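Local structure of uncharacterized protein (Nostoc punctiforme, 2R3S) at residues 275-278 / 279-282. The protein is of unknown specific function but is probably an S-adenosylmethionine-dependent O-methyltransferase. Sequence-based numbering, arbitrary orientation.
Sequences NSDR and ITPP
Asp277 and Thr280 show how one carboxylate can organise a tight loop, here at the subunit interface, by turning both its oxygens on the residues that follow. OD1 accepts two backbone amides from the same face of the carboxylate and well out of its plane: Ile279 N at 3.0 Å, nearly straight at 170°, and Thr280 N on a more bent path. OD2 offers its syn lone pair to the hydroxyl OG1 of Thr280, the donor in a short 2.5 Å bond. A chi1 of 59° places CG of Asp277 between its own N and carbonyl carbon and carries the carboxylate to the amides of Ile279 and Thr280. With an alanine here, the two amides would probably lose their OD1 acceptor and the threonine hydroxyl its OD2, leaving OG1 held by Asn275 ND2 alone among the contacts described.

A second set of bonds involves Asn275. Its ND2, with the acceptor almost in the amide plane, reaches Thr280 OG1 at 2.9 Å, so that this hydroxyl accepts from the amide while donating to the carboxylate. Asn275 N bonds Thr280 O at 2.7 Å. Residues 275-278 form a type I beta turn in the loop linking strand 265-271 of the Rossmann-like methyltransferase sheet to helix 282-294, whose N-cap is Pro281, preceded by a cis peptide.

Van der Waals contacts set aliphatic carbons against polar groups: the Ile279 and Asp277 side chains cross at about a right angle, CG1 3.4 Å from CG, and Pro281 CD lies near Asn275 ND2. Arg278 NH2 makes a salt bridge with Glu305, while Lys71 of the second subunit hydrogen-bonds Asp277 O.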
ATOM      1  N   ASN A 275      -9.535   1.588 -21.492  1.00 32.72           N
ATOM      2  CA  ASN A 275      -9.259   2.107 -22.837  1.00 32.54           C
ATOM      3  C   ASN A 275      -8.141   1.321 -23.480  1.00 33.50           C
ATOM      4  O   ASN A 275      -7.404   0.597 -22.801  1.00 30.80           O
ATOM      5  CB  ASN A 275      -8.916   3.595 -22.795  1.00 31.87           C
ATOM      6  CG  ASN A 275     -10.046   4.431 -22.240  1.00 25.42           C
ATOM      7  OD1 ASN A 275     -11.213   4.130 -22.473  1.00 24.29           O
ATOM      8  ND2 ASN A 275      -9.716   5.439 -21.437  1.00 28.06           N
ATOM      9  N   SER A 276      -8.017   1.462 -24.795  1.00 36.08           N
ATOM     10  CA  SER A 276      -7.011   0.733 -25.569  1.00 35.32           C
ATOM     11  C   SER A 276      -5.566   0.984 -25.137  1.00 32.19           C
ATOM     12  O   SER A 276      -4.680   0.183 -25.437  1.00 31.11           O
ATOM     13  CB  SER A 276      -7.176   1.095 -27.053  1.00 38.02           C
ATOM     14  OG  SER A 276      -6.973   2.489 -27.273  1.00 46.98           O
ATOM     15  N   ASP A 277      -5.321   2.098 -24.447  1.00 32.05           N
ATOM     16  CA  ASP A 277      -3.977   2.418 -23.907  1.00 30.65           C
ATOM     17  C   ASP A 277      -3.555   1.462 -22.783  1.00 30.55           C
ATOM     18  O   ASP A 277      -2.364   1.314 -22.492  1.00 29.74           O
ATOM     19  CB  ASP A 277      -3.848   3.915 -23.490  1.00 27.57           C
ATOM     20  CG  ASP A 277      -4.849   4.339 -22.435  1.00 32.22           C
ATOM     21  OD1 ASP A 277      -5.552   3.494 -21.865  1.00 31.96           O
ATOM     22  OD2 ASP A 277      -4.949   5.550 -22.159  1.00 33.69           O
ATOM     23  N   ARG A 278      -4.555   0.810 -22.185  1.00 30.64           N
ATOM     24  CA  ARG A 278      -4.408  -0.106 -21.039  1.00 30.48           C
ATOM     25  C   ARG A 278      -3.868   0.594 -19.809  1.00 29.71           C
ATOM     26  O   ARG A 278      -3.365  -0.078 -18.914  1.00 27.95           O
ATOM     27  CB  ARG A 278      -3.537  -1.323 -21.358  1.00 30.48           C
ATOM     28  CG  ARG A 278      -4.039  -2.193 -22.494  1.00 32.79           C
ATOM     29  CD  ARG A 278      -3.341  -3.548 -22.452  1.00 39.77           C
ATOM     30  NE  ARG A 278      -4.219  -4.545 -21.872  1.00 39.96           N
ATOM     31  CZ  ARG A 278      -5.051  -5.304 -22.567  1.00 42.98           C
ATOM     32  NH1 ARG A 278      -5.089  -5.222 -23.892  1.00 48.40           N
ATOM     33  NH2 ARG A 278      -5.826  -6.159 -21.936  1.00 46.27           N
ATOM     34  N   ILE A 279      -4.010   1.932 -19.758  1.00 29.59           N
ATOM     35  CA  ILE A 279      -3.550   2.744 -18.610  1.00 26.86           C
ATOM     36  C   ILE A 279      -4.652   3.702 -18.110  1.00 25.06           C
ATOM     37  O   ILE A 279      -4.541   4.270 -17.050  1.00 24.62           O
ATOM     38  CB  ILE A 279      -2.206   3.437 -18.906  1.00 28.28           C
ATOM     39  CG1 ILE A 279      -2.313   4.380 -20.133  1.00 28.07           C
ATOM     40  CG2 ILE A 279      -1.105   2.387 -19.170  1.00 22.93           C
ATOM     41  CD1 ILE A 279      -1.127   5.271 -20.368  1.00 25.74           C
ATOM     42  N   THR A 280      -5.738   3.822 -18.860  1.00 24.58           N
ATOM     43  CA  THR A 280      -6.894   4.615 -18.465  1.00 25.09           C
ATOM     44  C   THR A 280      -8.182   3.844 -18.725  1.00 24.50           C
ATOM     45  O   THR A 280      -8.229   2.986 -19.608  1.00 24.41           O
ATOM     46  CB  THR A 280      -6.978   5.996 -19.222  1.00 26.24           C
ATOM     47  OG1 THR A 280      -6.957   5.788 -20.643  1.00 27.68           O
ATOM     48  CG2 THR A 280      -5.834   6.901 -18.806  1.00 19.84           C
ATOM     49  N   PRO A 281      -9.231   4.138 -17.949  1.00 28.09           N
ATOM     50  CA  PRO A 281      -9.187   4.953 -16.738  1.00 29.23           C
ATOM     51  C   PRO A 281      -8.336   4.219 -15.742  1.00 30.60           C
ATOM     52  O   PRO A 281      -8.184   3.001 -15.861  1.00 32.35           O
ATOM     53  CB  PRO A 281     -10.648   5.019 -16.282  1.00 31.75           C
ATOM     54  CG  PRO A 281     -11.460   4.502 -17.450  1.00 30.62           C
ATOM     55  CD  PRO A 281     -10.584   3.657 -18.262  1.00 28.73           C
ATOM     56  N   PRO A 282      -7.691   4.946 -14.831  1.00 33.15           N
ATOM     57  CA  PRO A 282      -6.724   4.301 -13.967  1.00 31.96           C
ATOM     58  C   PRO A 282      -7.236   3.089 -13.176  1.00 31.91           C
ATOM     59  O   PRO A 282      -6.528   2.104 -13.101  1.00 28.89           O
ATOM     60  CB  PRO A 282      -6.303   5.431 -13.040  1.00 32.42           C
ATOM     61  CG  PRO A 282      -6.468   6.622 -13.830  1.00 32.73           C
ATOM     62  CD  PRO A 282      -7.713   6.401 -14.617  1.00 32.52           C
TER